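Local coordinates for protein putative cytochrome P450 120 (Synechocystis sp., PDB 2VE4) that binds heme and, as a member of the cytochrome P450 family, probably acts as a monooxygenase that inserts an oxygen atom from molecular oxygen into its substrate, at residues A78-S83 and L93-G98. Sequence-based numbering, arbitrary orientation.
With HEM (protoporphyrin IX containing Fe), chain C.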
ATOM      1  N   ALA A  78      -2.772  -1.919 -16.636  1.00 52.55           N
ATOM      2  CA  ALA A  78      -3.506  -1.507 -15.438  1.00 51.17           C
ATOM      3  C   ALA A  78      -4.919  -1.125 -15.816  1.00 49.75           C
ATOM      4  O   ALA A  78      -5.197  -0.854 -16.983  1.00 50.17           O
ATOM      5  CB  ALA A  78      -2.811  -0.356 -14.719  1.00 51.25           C
ATOM      6  N   THR A  79      -5.807  -1.140 -14.829  1.00 48.00           N
ATOM      7  CA  THR A  79      -7.201  -0.804 -15.037  1.00 46.52           C
ATOM      8  C   THR A  79      -7.763  -0.280 -13.700  1.00 45.64           C
ATOM      9  O   THR A  79      -7.479  -0.831 -12.639  1.00 45.23           O
ATOM     10  CB  THR A  79      -7.986  -2.015 -15.659  1.00 46.49           C
ATOM     11  OG1 THR A  79      -9.260  -1.594 -16.185  1.00 47.38           O
ATOM     12  CG2 THR A  79      -8.161  -3.151 -14.670  1.00 45.07           C
ATOM     13  N   TRP A  80      -8.526   0.810 -13.777  1.00 44.78           N
ATOM     14  CA  TRP A  80      -9.093   1.488 -12.630  1.00 43.92           C
ATOM     15  C   TRP A  80     -10.556   1.810 -12.870  1.00 44.16           C
ATOM     16  O   TRP A  80     -10.930   2.068 -14.005  1.00 44.20           O
ATOM     17  CB  TRP A  80      -8.347   2.806 -12.421  1.00 43.91           C
ATOM     18  CG  TRP A  80      -6.937   2.604 -12.003  1.00 43.46           C
ATOM     19  CD1 TRP A  80      -5.827   2.754 -12.776  1.00 42.97           C
ATOM     20  CD2 TRP A  80      -6.486   2.157 -10.725  1.00 43.17           C
ATOM     21  NE1 TRP A  80      -4.708   2.448 -12.052  1.00 43.99           N
ATOM     22  CE2 TRP A  80      -5.082   2.091 -10.782  1.00 43.39           C
ATOM     23  CE3 TRP A  80      -7.135   1.827  -9.523  1.00 44.59           C
ATOM     24  CZ2 TRP A  80      -4.304   1.705  -9.689  1.00 43.13           C
ATOM     25  CZ3 TRP A  80      -6.358   1.445  -8.427  1.00 43.56           C
ATOM     26  CH2 TRP A  80      -4.956   1.391  -8.524  1.00 43.57           C
ATOM     27  N   PRO A  81     -11.383   1.826 -11.801  1.00 44.16           N
ATOM     28  CA  PRO A  81     -12.781   2.305 -11.856  1.00 44.38           C
ATOM     29  C   PRO A  81     -12.883   3.746 -12.370  1.00 44.47           C
ATOM     30  O   PRO A  81     -11.900   4.481 -12.301  1.00 44.82           O
ATOM     31  CB  PRO A  81     -13.215   2.243 -10.385  1.00 44.52           C
ATOM     32  CG  PRO A  81     -12.356   1.175  -9.800  1.00 43.73           C
ATOM     33  CD  PRO A  81     -11.032   1.350 -10.449  1.00 43.82           C
ATOM     34  N   LEU A  82     -14.050   4.157 -12.881  1.00 44.39           N
ATOM     35  CA  LEU A  82     -14.149   5.500 -13.464  1.00 44.43           C
ATOM     36  C   LEU A  82     -13.836   6.638 -12.471  1.00 44.37           C
ATOM     37  O   LEU A  82     -13.148   7.590 -12.829  1.00 43.84           O
ATOM     38  CB  LEU A  82     -15.490   5.724 -14.171  1.00 44.73           C
ATOM     39  CG  LEU A  82     -15.725   7.118 -14.788  1.00 44.42           C
ATOM     40  CD1 LEU A  82     -14.660   7.572 -15.817  1.00 41.60           C
ATOM     41  CD2 LEU A  82     -17.117   7.207 -15.364  1.00 44.21           C
ATOM     42  N   SER A  83     -14.319   6.515 -11.227  1.00 44.05           N
ATOM     43  CA  SER A  83     -14.065   7.529 -10.188  1.00 43.55           C
ATOM     44  C   SER A  83     -12.579   7.675  -9.833  1.00 43.07           C
ATOM     45  O   SER A  83     -12.085   8.784  -9.576  1.00 42.46           O
ATOM     46  CB  SER A  83     -14.885   7.250  -8.924  1.00 43.12           C
ATOM     47  OG  SER A  83     -14.978   5.868  -8.665  1.00 42.10           O
ATOM     48  N   LEU A  93       1.320   7.963 -12.093  1.00 42.46           N
ATOM     49  CA  LEU A  93       1.963   6.710 -12.451  1.00 42.27           C
ATOM     50  C   LEU A  93       0.917   5.598 -12.630  1.00 42.80           C
ATOM     51  O   LEU A  93       0.949   4.850 -13.623  1.00 41.64           O
ATOM     52  CB  LEU A  93       3.017   6.318 -11.410  1.00 41.83           C
ATOM     53  CG  LEU A  93       3.923   5.124 -11.698  1.00 42.34           C
ATOM     54  CD1 LEU A  93       4.822   5.411 -12.890  1.00 43.28           C
ATOM     55  CD2 LEU A  93       4.752   4.707 -10.505  1.00 40.81           C
ATOM     56  N   ALA A  94      -0.007   5.528 -11.665  1.00 43.38           N
ATOM     57  CA  ALA A  94      -1.071   4.521 -11.627  1.00 43.73           C
ATOM     58  C   ALA A  94      -1.917   4.481 -12.908  1.00 43.77           C
ATOM     59  O   ALA A  94      -2.269   3.411 -13.396  1.00 44.86           O
ATOM     60  CB  ALA A  94      -1.951   4.738 -10.411  1.00 43.56           C
ATOM     61  N   THR A  95      -2.216   5.644 -13.462  1.00 43.95           N
ATOM     62  CA  THR A  95      -3.068   5.764 -14.654  1.00 44.12           C
ATOM     63  C   THR A  95      -2.316   5.983 -15.991  1.00 44.42           C
ATOM     64  O   THR A  95      -2.936   6.137 -17.041  1.00 44.57           O
ATOM     65  CB  THR A  95      -4.035   6.943 -14.461  1.00 44.28           C
ATOM     66  OG1 THR A  95      -3.268   8.164 -14.424  1.00 44.85           O
ATOM     67  CG2 THR A  95      -4.831   6.771 -13.143  1.00 41.68           C
ATOM     68  N   GLN A  96      -0.993   6.038 -15.949  1.00 44.55           N
ATOM     69  CA  GLN A  96      -0.205   6.141 -17.174  1.00 45.25           C
ATOM     70  C   GLN A  96       0.130   4.749 -17.736  1.00 45.76           C
ATOM     71  O   GLN A  96       0.131   3.754 -17.014  1.00 45.54           O
ATOM     72  CB  GLN A  96       1.066   6.938 -16.933  1.00 45.01           C
ATOM     73  CG  GLN A  96       0.835   8.410 -16.695  1.00 45.34           C
ATOM     74  CD  GLN A  96       2.049   9.070 -16.102  1.00 47.22           C
ATOM     75  OE1 GLN A  96       2.755   8.486 -15.262  1.00 47.05           O
ATOM     76  NE2 GLN A  96       2.317  10.294 -16.539  1.00 48.05           N
ATOM     77  N   MET A  97       0.402   4.680 -19.034  1.00 46.84           N
ATOM     78  CA  MET A  97       0.552   3.378 -19.687  1.00 47.88           C
ATOM     79  C   MET A  97       1.812   3.249 -20.526  1.00 48.25           C
ATOM     80  O   MET A  97       2.508   4.243 -20.799  1.00 47.78           O
ATOM     81  CB  MET A  97      -0.699   3.031 -20.508  1.00 47.74           C
ATOM     82  CG  MET A  97      -1.975   3.177 -19.716  1.00 48.84           C
ATOM     83  SD  MET A  97      -2.362   1.855 -18.560  1.00 48.45           S
ATOM     84  CE  MET A  97      -3.610   1.099 -19.587  1.00 47.67           C
ATOM     85  N   GLY A  98       2.093   2.003 -20.898  1.00 48.86           N
ATOM     86  CA  GLY A  98       3.233   1.655 -21.722  1.00 50.38           C
ATOM     87  C   GLY A  98       4.531   2.366 -21.408  1.00 51.34           C
ATOM     88  O   GLY A  98       5.099   2.213 -20.309  1.00 51.59           O
TER
HETATM   89  CHA HEM C1442       1.589  -0.211  -5.942  1.00 39.49           C
HETATM   90  CHB HEM C1442       1.316  -2.675  -1.791  1.00 39.46           C
HETATM   91  CHC HEM C1442       3.240   1.084   0.648  1.00 38.26           C
HETATM   92  CHD HEM C1442       3.928   3.347  -3.607  1.00 39.20           C
HETATM   93  C1A HEM C1442       1.380  -1.231  -5.041  1.00 38.53           C
HETATM   94  C2A HEM C1442       0.898  -2.567  -5.329  1.00 41.04           C
HETATM   95  C3A HEM C1442       0.838  -3.252  -4.176  1.00 40.74           C
HETATM   96  C4A HEM C1442       1.253  -2.367  -3.121  1.00 38.93           C
HETATM   97  CMA HEM C1442       0.382  -4.713  -3.980  1.00 39.88           C
HETATM   98  CAA HEM C1442       0.561  -3.133  -6.717  1.00 42.60           C
HETATM   99  CBA HEM C1442      -0.783  -2.631  -7.229  1.00 48.87           C
HETATM  100  CGA HEM C1442      -1.308  -3.617  -8.242  1.00 49.57           C
HETATM  101  O1A HEM C1442      -1.030  -4.818  -8.106  1.00 51.58           O
HETATM  102  O2A HEM C1442      -2.004  -3.239  -9.205  1.00 53.76           O
HETATM  103  C1B HEM C1442       1.855  -1.866  -0.799  1.00 38.13           C
HETATM  104  C2B HEM C1442       2.087  -2.299   0.563  1.00 36.18           C
HETATM  105  C3B HEM C1442       2.595  -1.284   1.252  1.00 37.71           C
HETATM  106  C4B HEM C1442       2.724  -0.153   0.348  1.00 37.23           C
HETATM  107  CMB HEM C1442       1.791  -3.680   1.169  1.00 35.79           C
HETATM  108  CAB HEM C1442       2.983  -1.457   2.747  1.00 40.39           C
HETATM  109  CBB HEM C1442       3.257  -0.444   3.555  1.00 43.13           C
HETATM  110  C1C HEM C1442       3.601   2.025  -0.287  1.00 37.46           C
HETATM  111  C2C HEM C1442       4.227   3.309  -0.038  1.00 38.38           C
HETATM  112  C3C HEM C1442       4.406   3.925  -1.222  1.00 39.43           C
HETATM  113  C4C HEM C1442       3.911   3.044  -2.255  1.00 39.60           C
HETATM  114  CMC HEM C1442       4.622   3.832   1.356  1.00 39.86           C
HETATM  115  CAC HEM C1442       5.029   5.312  -1.552  1.00 40.60           C
HETATM  116  CBC HEM C1442       5.824   5.946  -0.683  1.00 43.49           C
HETATM  117  C1D HEM C1442       3.317   2.676  -4.640  1.00 39.38           C
HETATM  118  C2D HEM C1442       3.150   3.151  -6.014  1.00 39.51           C
HETATM  119  C3D HEM C1442       2.410   2.034  -6.730  1.00 40.75           C
HETATM  120  C4D HEM C1442       2.198   1.007  -5.720  1.00 39.27           C
HETATM  121  CMD HEM C1442       3.590   4.464  -6.695  1.00 38.79           C
HETATM  122  CAD HEM C1442       2.015   2.065  -8.232  1.00 39.74           C
HETATM  123  CBD HEM C1442       3.202   1.526  -9.030  1.00 40.65           C
HETATM  124  CGD HEM C1442       2.948   1.549 -10.519  1.00 42.70           C
HETATM  125  O1D HEM C1442       3.951   1.442 -11.281  1.00 41.64           O
HETATM  126  O2D HEM C1442       1.760   1.684 -10.957  1.00 43.22           O
HETATM  127  NA  HEM C1442       1.581  -1.144  -3.685  1.00 39.00           N
HETATM  128  NB  HEM C1442       2.267  -0.540  -0.911  1.00 36.50           N
HETATM  129  NC  HEM C1442       3.434   1.899  -1.641  1.00 38.45           N
HETATM  130  ND  HEM C1442       2.739   1.433  -4.511  1.00 37.07           N
HETATM  131 FE   HEM C1442       2.680   0.486  -2.736  1.00 40.96          FE
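Trp80 reaches across to Ala94 and gives its indole N-H to the backbone carbonyl there, NE1 of Trp80 to O of Ala94 2.9 Å, with an N-H...O angle of 151°. The oxygen sits at the edge of the indole, nearly in the ring plane, yet seen from the peptide the donor stands well above the carbonyl plane. With CG anti to the carbonyl carbon of Trp80 (chi1 -67°), the ring is carried over to 93-98. Beside the bond, CZ2 of Trp80 packs 3.9 Å from CB of Ala94, a side chain small enough to let the broad ring come close to the backbone. CG2 of Thr95 meets CD1 of Trp80 obliquely at 4.2 Å, while the OG1 of Thr95 turns to the carbonyl oxygens of Gly89 and Ala92, so that the methyl is the branch offered to the tryptophan. With Trp80 replaced by an alanine, the Ala94 carbonyl is likely to lose this donor, and a gap would probably open beside the Ala94 and Thr95 methyls. Further along, CB of Ala78 lies 4.0 Å from O of Ala94, and the flexible chain of Met97, bent at chi2 and chi3, brings its CE to 3.6 Å from O of Ala78.

Outside the pair, Phe182 and Arg85 touch the tryptophan. Arg389, which also bonds to the heme, binds the carbonyl oxygens of Leu93 and Gln96 and so probably steadies the turn that presents the Ala94 carbonyl. Leu93 lays its CD2 3.5 Å from O1D of a heme propionate. The contact thus joins the loop leading from strand 76-77 into helix 82-88 to the loop between that helix and helix 98-108, in the B-C region of the cytochrome P450 fold, next to a heme propionate.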